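Local coordinates for Lmo1499 protein (Listeria monocytogenes, PDB 4IIW) that probably acts as a membrane-bound lytic transglycosylase that cuts nascent peptidoglycan strands endolytically and so ends their elongation, at residues 69-74 against 91-96; 173-178 against 221-226. All coordinates share one frame; numbering follows the deposited sequence.

Interaction 1. Residues 69-74 against 91-96; sequences SFYVKY and MNTDQI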
ATOM      1  N   SER B  69      -6.927   1.062  -8.747  1.00 34.20           N
ATOM      2  CA  SER B  69      -6.941   2.513  -8.672  1.00 35.61           C
ATOM      3  C   SER B  69      -5.729   3.007  -7.909  1.00 35.55           C
ATOM      4  O   SER B  69      -5.133   4.035  -8.265  1.00 35.63           O
ATOM      5  CB  SER B  69      -8.198   3.030  -7.985  1.00 36.13           C
ATOM      6  OG  SER B  69      -9.318   2.809  -8.812  1.00 44.68           O
ATOM      7  N   PHE B  70      -5.366   2.277  -6.860  1.00 33.54           N
ATOM      8  CA  PHE B  70      -4.218   2.646  -6.059  1.00 34.20           C
ATOM      9  C   PHE B  70      -2.945   2.526  -6.886  1.00 34.87           C
ATOM     10  O   PHE B  70      -2.069   3.358  -6.791  1.00 36.20           O
ATOM     11  CB  PHE B  70      -4.125   1.759  -4.804  1.00 34.24           C
ATOM     12  CG  PHE B  70      -2.948   2.083  -3.931  1.00 37.33           C
ATOM     13  CD1 PHE B  70      -3.012   3.112  -3.007  1.00 41.70           C
ATOM     14  CD2 PHE B  70      -1.769   1.366  -4.038  1.00 41.65           C
ATOM     15  CE1 PHE B  70      -1.928   3.413  -2.225  1.00 44.89           C
ATOM     16  CE2 PHE B  70      -0.684   1.666  -3.248  1.00 41.55           C
ATOM     17  CZ  PHE B  70      -0.763   2.683  -2.347  1.00 45.37           C
ATOM     18  N   TYR B  71      -2.846   1.491  -7.710  1.00 35.14           N
ATOM     19  CA  TYR B  71      -1.645   1.316  -8.527  1.00 36.62           C
ATOM     20  C   TYR B  71      -1.447   2.517  -9.440  1.00 36.49           C
ATOM     21  O   TYR B  71      -0.336   3.093  -9.536  1.00 35.51           O
ATOM     22  CB  TYR B  71      -1.747   0.045  -9.366  1.00 35.33           C
ATOM     23  CG  TYR B  71      -0.541  -0.202 -10.215  1.00 37.79           C
ATOM     24  CD1 TYR B  71      -0.342   0.500 -11.390  1.00 40.67           C
ATOM     25  CD2 TYR B  71       0.395  -1.161  -9.859  1.00 44.12           C
ATOM     26  CE1 TYR B  71       0.765   0.275 -12.175  1.00 46.61           C
ATOM     27  CE2 TYR B  71       1.506  -1.399 -10.635  1.00 42.94           C
ATOM     28  CZ  TYR B  71       1.694  -0.679 -11.794  1.00 48.13           C
ATOM     29  OH  TYR B  71       2.816  -0.904 -12.581  1.00 51.43           O
ATOM     30  N   VAL B  72      -2.541   2.882 -10.106  1.00 35.48           N
ATOM     31  CA  VAL B  72      -2.538   3.981 -11.083  1.00 36.08           C
ATOM     32  C   VAL B  72      -2.117   5.295 -10.440  1.00 35.87           C
ATOM     33  O   VAL B  72      -1.314   6.039 -10.985  1.00 37.94           O
ATOM     34  CB  VAL B  72      -3.935   4.150 -11.704  1.00 36.52           C
ATOM     35  CG1 VAL B  72      -3.999   5.380 -12.563  1.00 36.58           C
ATOM     36  CG2 VAL B  72      -4.329   2.912 -12.491  1.00 34.06           C
ATOM     37  N   LYS B  73      -2.648   5.564  -9.263  1.00 35.17           N
ATOM     38  CA  LYS B  73      -2.357   6.808  -8.566  1.00 35.81           C
ATOM     39  C   LYS B  73      -0.934   6.816  -7.995  1.00 36.63           C
ATOM     40  O   LYS B  73      -0.231   7.829  -8.120  1.00 38.36           O
ATOM     41  CB  LYS B  73      -3.418   7.058  -7.480  1.00 36.07           C
ATOM     42  CG  LYS B  73      -4.830   7.288  -8.044  1.00 36.36           C
ATOM     43  CD  LYS B  73      -5.902   7.302  -6.963  1.00 39.03           C
ATOM     44  CE  LYS B  73      -7.323   7.471  -7.555  1.00 41.87           C
ATOM     45  NZ  LYS B  73      -8.381   7.719  -6.507  1.00 40.07           N
ATOM     46  N   TYR B  74      -0.509   5.684  -7.415  1.00 33.71           N
ATOM     47  CA  TYR B  74       0.826   5.532  -6.817  1.00 34.57           C
ATOM     48  C   TYR B  74       1.955   5.760  -7.807  1.00 37.50           C
ATOM     49  O   TYR B  74       2.965   6.399  -7.489  1.00 38.15           O
ATOM     50  CB  TYR B  74       0.955   4.123  -6.248  1.00 35.44           C
ATOM     51  CG  TYR B  74       2.225   3.812  -5.482  1.00 33.77           C
ATOM     52  CD1 TYR B  74       2.349   4.179  -4.161  1.00 33.11           C
ATOM     53  CD2 TYR B  74       3.265   3.085  -6.067  1.00 37.82           C
ATOM     54  CE1 TYR B  74       3.488   3.875  -3.425  1.00 37.52           C
ATOM     55  CE2 TYR B  74       4.428   2.773  -5.340  1.00 41.20           C
ATOM     56  CZ  TYR B  74       4.517   3.177  -4.007  1.00 42.34           C
ATOM     57  OH  TYR B  74       5.630   2.923  -3.254  1.00 47.97           O
HETATM   58  N   MSE B  91      -2.900 -10.818 -16.506  1.00 63.91           N
HETATM   59  CA  MSE B  91      -1.976  -9.955 -17.230  1.00 62.67           C
HETATM   60  C   MSE B  91      -1.435  -9.006 -16.174  1.00 59.10           C
HETATM   61  O   MSE B  91      -2.193  -8.387 -15.429  1.00 56.91           O
HETATM   62  CB  MSE B  91      -2.702  -9.195 -18.360  1.00 62.36           C
HETATM   63  CG  MSE B  91      -1.888  -8.109 -19.094  1.00 62.98           C
HETATM   64 SE   MSE B  91      -2.760  -7.339 -20.708  0.87 59.83          SE
HETATM   65  CE  MSE B  91      -2.605  -8.902 -21.844  1.00 57.39           C
ATOM     66  N   ASN B  92      -0.120  -8.952 -16.073  1.00 59.69           N
ATOM     67  CA  ASN B  92       0.550  -8.113 -15.119  1.00 58.78           C
ATOM     68  C   ASN B  92      -0.029  -6.703 -15.191  1.00 55.20           C
ATOM     69  O   ASN B  92      -0.219  -6.175 -16.281  1.00 56.25           O
ATOM     70  CB  ASN B  92       2.049  -8.099 -15.428  1.00 62.36           C
ATOM     71  CG  ASN B  92       2.802  -7.132 -14.564  1.00 69.81           C
ATOM     72  OD1 ASN B  92       3.262  -6.094 -15.051  1.00 76.37           O
ATOM     73  ND2 ASN B  92       2.882  -7.423 -13.253  1.00 72.97           N
ATOM     74  N   THR B  93      -0.305  -6.105 -14.031  1.00 51.49           N
ATOM     75  CA  THR B  93      -0.887  -4.767 -13.933  1.00 48.05           C
ATOM     76  C   THR B  93      -0.126  -3.730 -14.751  1.00 50.33           C
ATOM     77  O   THR B  93      -0.723  -2.835 -15.358  1.00 49.09           O
ATOM     78  CB  THR B  93      -0.902  -4.280 -12.443  1.00 46.82           C
ATOM     79  OG1 THR B  93      -1.382  -5.329 -11.605  1.00 44.57           O
ATOM     80  CG2 THR B  93      -1.760  -3.006 -12.253  1.00 35.90           C
ATOM     81  N   ASP B  94       1.198  -3.832 -14.746  1.00 54.07           N
ATOM     82  CA  ASP B  94       2.036  -2.887 -15.490  1.00 56.38           C
ATOM     83  C   ASP B  94       1.725  -2.935 -16.975  1.00 56.87           C
ATOM     84  O   ASP B  94       1.673  -1.895 -17.623  1.00 58.45           O
ATOM     85  CB  ASP B  94       3.523  -3.184 -15.298  1.00 59.60           C
ATOM     86  CG  ASP B  94       4.405  -2.140 -15.948  1.00 67.80           C
ATOM     87  OD1 ASP B  94       4.151  -0.927 -15.715  1.00 72.71           O
ATOM     88  OD2 ASP B  94       5.358  -2.526 -16.682  1.00 78.44           O
ATOM     89  N   GLN B  95       1.548  -4.134 -17.520  1.00 57.04           N
ATOM     90  CA  GLN B  95       1.244  -4.263 -18.937  1.00 58.85           C
ATOM     91  C   GLN B  95      -0.108  -3.665 -19.237  1.00 56.35           C
ATOM     92  O   GLN B  95      -0.265  -2.985 -20.248  1.00 57.37           O
ATOM     93  CB  GLN B  95       1.235  -5.713 -19.393  1.00 61.42           C
ATOM     94  CG  GLN B  95       2.561  -6.420 -19.229  1.00 68.97           C
ATOM     95  CD  GLN B  95       2.482  -7.865 -19.672  1.00 78.09           C
ATOM     96  OE1 GLN B  95       2.777  -8.780 -18.890  1.00 80.77           O
ATOM     97  NE2 GLN B  95       2.026  -8.089 -20.920  1.00 81.86           N
ATOM     98  N   ILE B  96      -1.088  -3.901 -18.365  1.00 52.50           N
ATOM     99  CA  ILE B  96      -2.421  -3.397 -18.628  1.00 50.73           C
ATOM    100  C   ILE B  96      -2.335  -1.907 -18.779  1.00 51.77           C
ATOM    101  O   ILE B  96      -2.681  -1.351 -19.814  1.00 53.33           O
ATOM    102  CB  ILE B  96      -3.423  -3.725 -17.524  1.00 47.41           C
ATOM    103  CG1 ILE B  96      -3.582  -5.240 -17.367  1.00 48.55           C
ATOM    104  CG2 ILE B  96      -4.757  -3.124 -17.865  1.00 44.35           C
ATOM    105  CD1 ILE B  96      -4.389  -5.667 -16.137  1.00 36.96           C
TER

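Interaction 2. Residues 173-178 against 221-226; sequences EGYLYP and KFLTMS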
ATOM      1  N   GLU B 173     -20.877  12.451 -49.965  1.00 49.26           N
ATOM      2  CA  GLU B 173     -21.790  11.856 -48.994  1.00 49.17           C
ATOM      3  C   GLU B 173     -22.675  10.900 -49.775  1.00 47.47           C
ATOM      4  O   GLU B 173     -23.270  11.282 -50.767  1.00 49.01           O
ATOM      5  CB  GLU B 173     -22.626  12.931 -48.296  1.00 50.91           C
ATOM      6  CG  GLU B 173     -23.380  12.418 -47.096  1.00 54.67           C
ATOM      7  CD  GLU B 173     -22.479  12.165 -45.885  1.00 54.90           C
ATOM      8  OE1 GLU B 173     -21.973  13.143 -45.282  1.00 59.30           O
ATOM      9  OE2 GLU B 173     -22.310  10.987 -45.512  1.00 58.93           O
ATOM     10  N   GLY B 174     -22.702   9.648 -49.366  1.00 47.83           N
ATOM     11  CA  GLY B 174     -23.525   8.619 -50.014  1.00 48.15           C
ATOM     12  C   GLY B 174     -22.842   7.800 -51.095  1.00 48.12           C
ATOM     13  O   GLY B 174     -23.366   6.769 -51.525  1.00 48.37           O
ATOM     14  N   TYR B 175     -21.662   8.236 -51.525  1.00 49.06           N
ATOM     15  CA  TYR B 175     -20.936   7.562 -52.612  1.00 47.65           C
ATOM     16  C   TYR B 175     -19.875   6.536 -52.185  1.00 46.87           C
ATOM     17  O   TYR B 175     -19.250   5.907 -53.018  1.00 47.14           O
ATOM     18  CB  TYR B 175     -20.342   8.606 -53.541  1.00 47.44           C
ATOM     19  CG  TYR B 175     -21.377   9.330 -54.351  1.00 48.85           C
ATOM     20  CD1 TYR B 175     -22.055  10.436 -53.841  1.00 50.18           C
ATOM     21  CD2 TYR B 175     -21.677   8.922 -55.638  1.00 50.67           C
ATOM     22  CE1 TYR B 175     -23.008  11.111 -54.608  1.00 46.30           C
ATOM     23  CE2 TYR B 175     -22.629   9.590 -56.408  1.00 52.34           C
ATOM     24  CZ  TYR B 175     -23.285  10.683 -55.896  1.00 50.84           C
ATOM     25  OH  TYR B 175     -24.225  11.329 -56.690  1.00 50.03           O
ATOM     26  N   LEU B 176     -19.693   6.354 -50.886  1.00 48.60           N
ATOM     27  CA  LEU B 176     -18.768   5.338 -50.360  1.00 46.63           C
ATOM     28  C   LEU B 176     -19.610   4.122 -49.938  1.00 46.98           C
ATOM     29  O   LEU B 176     -20.285   4.142 -48.916  1.00 48.60           O
ATOM     30  CB  LEU B 176     -17.962   5.913 -49.199  1.00 46.91           C
ATOM     31  CG  LEU B 176     -16.891   6.942 -49.599  1.00 45.57           C
ATOM     32  CD1 LEU B 176     -17.421   8.017 -50.495  1.00 42.62           C
ATOM     33  CD2 LEU B 176     -16.263   7.535 -48.349  1.00 45.77           C
ATOM     34  N   TYR B 177     -19.552   3.062 -50.738  1.00 46.55           N
ATOM     35  CA  TYR B 177     -20.399   1.878 -50.550  1.00 46.82           C
ATOM     36  C   TYR B 177     -20.134   1.117 -49.256  1.00 47.81           C
ATOM     37  O   TYR B 177     -18.981   1.000 -48.825  1.00 46.95           O
ATOM     38  CB  TYR B 177     -20.200   0.935 -51.754  1.00 47.38           C
ATOM     39  CG  TYR B 177     -21.270  -0.122 -51.933  1.00 52.00           C
ATOM     40  CD1 TYR B 177     -22.515   0.205 -52.481  1.00 52.72           C
ATOM     41  CD2 TYR B 177     -21.038  -1.461 -51.585  1.00 55.59           C
ATOM     42  CE1 TYR B 177     -23.516  -0.760 -52.648  1.00 53.64           C
ATOM     43  CE2 TYR B 177     -22.043  -2.442 -51.766  1.00 54.50           C
ATOM     44  CZ  TYR B 177     -23.269  -2.077 -52.294  1.00 57.05           C
ATOM     45  OH  TYR B 177     -24.256  -3.016 -52.462  1.00 63.05           O
ATOM     46  N   PRO B 178     -21.204   0.598 -48.625  1.00 48.78           N
ATOM     47  CA  PRO B 178     -21.028  -0.213 -47.443  1.00 49.37           C
ATOM     48  C   PRO B 178     -20.646  -1.654 -47.816  1.00 48.86           C
ATOM     49  O   PRO B 178     -21.378  -2.324 -48.517  1.00 50.40           O
ATOM     50  CB  PRO B 178     -22.393  -0.154 -46.756  1.00 50.84           C
ATOM     51  CG  PRO B 178     -23.355   0.149 -47.803  1.00 50.69           C
ATOM     52  CD  PRO B 178     -22.630   0.803 -48.940  1.00 50.73           C
ATOM     53  N   LYS B 221     -30.006  11.587 -57.440  1.00 53.59           N
ATOM     54  CA  LYS B 221     -31.342  11.559 -56.795  1.00 54.79           C
ATOM     55  C   LYS B 221     -31.635  10.152 -56.284  1.00 53.00           C
ATOM     56  O   LYS B 221     -32.231   9.975 -55.238  1.00 54.18           O
ATOM     57  CB  LYS B 221     -32.461  12.101 -57.711  1.00 57.14           C
ATOM     58  CG  LYS B 221     -32.344  13.619 -57.903  1.00 60.33           C
ATOM     59  CD  LYS B 221     -33.488  14.229 -58.674  1.00 66.55           C
ATOM     60  CE  LYS B 221     -33.351  15.754 -58.688  1.00 71.26           C
ATOM     61  NZ  LYS B 221     -34.370  16.440 -59.553  1.00 77.63           N
ATOM     62  N   PHE B 222     -31.172   9.158 -57.018  1.00 52.67           N
ATOM     63  CA  PHE B 222     -31.312   7.764 -56.614  1.00 52.99           C
ATOM     64  C   PHE B 222     -30.711   7.511 -55.244  1.00 51.36           C
ATOM     65  O   PHE B 222     -31.361   6.962 -54.372  1.00 52.04           O
ATOM     66  CB  PHE B 222     -30.625   6.868 -57.647  1.00 53.20           C
ATOM     67  CG  PHE B 222     -30.498   5.428 -57.234  1.00 52.72           C
ATOM     68  CD1 PHE B 222     -31.610   4.699 -56.851  1.00 51.22           C
ATOM     69  CD2 PHE B 222     -29.270   4.776 -57.327  1.00 52.85           C
ATOM     70  CE1 PHE B 222     -31.500   3.359 -56.512  1.00 53.85           C
ATOM     71  CE2 PHE B 222     -29.150   3.441 -57.002  1.00 52.81           C
ATOM     72  CZ  PHE B 222     -30.271   2.726 -56.587  1.00 56.42           C
ATOM     73  N   LEU B 223     -29.467   7.921 -55.060  1.00 50.24           N
ATOM     74  CA  LEU B 223     -28.803   7.711 -53.782  1.00 49.84           C
ATOM     75  C   LEU B 223     -29.378   8.595 -52.694  1.00 50.59           C
ATOM     76  O   LEU B 223     -29.304   8.244 -51.515  1.00 50.90           O
ATOM     77  CB  LEU B 223     -27.286   7.905 -53.909  1.00 49.04           C
ATOM     78  CG  LEU B 223     -26.627   6.890 -54.852  1.00 45.52           C
ATOM     79  CD1 LEU B 223     -25.160   7.224 -55.051  1.00 44.47           C
ATOM     80  CD2 LEU B 223     -26.801   5.495 -54.296  1.00 42.15           C
ATOM     81  N   THR B 224     -29.977   9.722 -53.072  1.00 51.29           N
ATOM     82  CA  THR B 224     -30.590  10.598 -52.085  1.00 51.10           C
ATOM     83  C   THR B 224     -31.813   9.899 -51.470  1.00 52.42           C
ATOM     84  O   THR B 224     -31.927   9.784 -50.221  1.00 52.47           O
ATOM     85  CB  THR B 224     -30.965  11.934 -52.698  1.00 51.86           C
ATOM     86  OG1 THR B 224     -29.770  12.588 -53.155  1.00 51.87           O
ATOM     87  CG2 THR B 224     -31.663  12.815 -51.674  1.00 51.55           C
HETATM   88  N   MSE B 225     -32.720   9.421 -52.329  1.00 52.47           N
HETATM   89  CA  MSE B 225     -33.892   8.673 -51.840  1.00 53.50           C
HETATM   90  C   MSE B 225     -33.493   7.497 -51.040  1.00 52.49           C
HETATM   91  O   MSE B 225     -34.057   7.242 -49.991  1.00 53.47           O
HETATM   92  CB  MSE B 225     -34.774   8.123 -52.960  1.00 54.59           C
HETATM   93  CG  MSE B 225     -36.071   8.801 -53.069  1.00 57.90           C
HETATM   94 SE   MSE B 225     -37.208   8.587 -51.498  0.78 53.03          SE
HETATM   95  CE  MSE B 225     -38.556   9.752 -52.257  1.00 57.85           C
ATOM     96  N   SER B 226     -32.555   6.738 -51.571  1.00 51.90           N
ATOM     97  CA  SER B 226     -32.108   5.550 -50.880  1.00 53.56           C
ATOM     98  C   SER B 226     -31.713   5.897 -49.455  1.00 53.71           C
ATOM     99  O   SER B 226     -32.130   5.207 -48.540  1.00 55.70           O
ATOM    100  CB  SER B 226     -30.943   4.892 -51.620  1.00 52.77           C
ATOM    101  OG  SER B 226     -31.372   4.441 -52.887  1.00 53.48           O
TER

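Interaction 1. Residues 69-74 against 91-96
The methyl CG2 of Thr93 sits over the centre of the Tyr71 ring, a CH-pi contact that joins two helices at the N-terminal end of the molecule. Helix 65-75 is the second helix of a strand-helix-helix-strand unit (39-43, 49-58, 65-75, 83-87) with the topology of a LysM domain, and the first turn of helix 93-102 packs against it soon after the last strand. CG2 lies 3.7 Å from the ring centroid of Tyr71, only 12° off the ring normal, so the flat pi face rather than an edge receives the methyl. With CG anti to the backbone N (chi1 -179°), the Tyr71 ring is set beside its own carbonyl carbon and toward helix 93-102. Tyr71 CA and Thr93 CA are 8.2 Å apart. Beyond the methyl, the phenol end runs past Asp94, its OH 3.4 Å from Asp94 OD1, with ring and carboxylate planes turned 46° apart. Tyrosine suits this place because it offers a broad face to a methyl and a polar end near the carboxylate.

Threonine serves two environments: CG2 meets the ring, while OG1 hydrogen-bonds the backbone oxygen of Tyr74 of a second subunit. The ring of that same Tyr74 also meets Tyr71, so the contact is part of a subunit interface. Asp94 makes a long, weak ion pair through OD2 with Lys98, one turn further along.

Behind this first shell, Asn92 is the N-cap of helix 93-102 and helps set where Thr93 and Asp94 stand. Asp94, in the first turn, probably also interacts favourably with the helix dipole. The cap is made by Asn92 OD1, which accepts a weak bond from Asp94 N at 3.1 Å.

Interaction 2. Residues 173-178 against 221-226
Phe222 O, one turn before Ser226 in helix 219-232, is gripped by two donors on the helix whose Leu223 packs against the Tyr175 loop. Ser226 N gives the regular helical bond at 3.1 Å to Phe222 O. From the other face of the carbonyl plane, and well above it, comes Ser226 OG, 2.9 Å from Phe222 O. Serine suits this buried place because its short hydroxyl can turn back onto its own helix.

Leu223 points toward loop 173-178, and its branch lays CD1 over one face of the Tyr175 ring, nearer the rim than the centre. CD1 of this leucine is 3.7 Å from Tyr175 CE2, and the CH-pi approach lies 20° off the ring normal. Tyr175 CG is anti to its carbonyl carbon (chi1 -70°), which directs the ring toward the first turn of helix 219-232. Tyrosine fits by pairing a broad face for the methyl with a hydroxyl that hydrogen-bonds His220 ND1, while Tyr175 O is held by Thr201 OG1 of helix 190-204.

Gly174 O stands 4.0 Å from the same Leu223 CD1. The positive phi of Gly174 would press any beta carbon against the carbonyl oxygen of Glu173, so glycine fits this bend.

Against residues 221-226 the loop thus packs by dispersion and CH-pi contact, while the Tyr175 hydroxyl makes a polar tie to the helix at His220.

The two contacts lie on opposite sides of the chain's centre, about 47 Å apart between centres and about 32 Å between nearest atoms. They follow in series: interaction 1 closes, with helix 93-102, before interaction 2 opens in the loop ahead of strand 180-181. No helix or sheet is common to them, although all four segments belong to the YceG-like region of the chain. Interaction 1 lies in the N-terminal unit and takes part in subunit contacts, whereas no other chain of the assembly touches interaction 2. Helix 219-232 of interaction 2 ends at Glu232, predicted to be important for catalysis, so that contact belongs to the probable catalytic part, though away from the site itself.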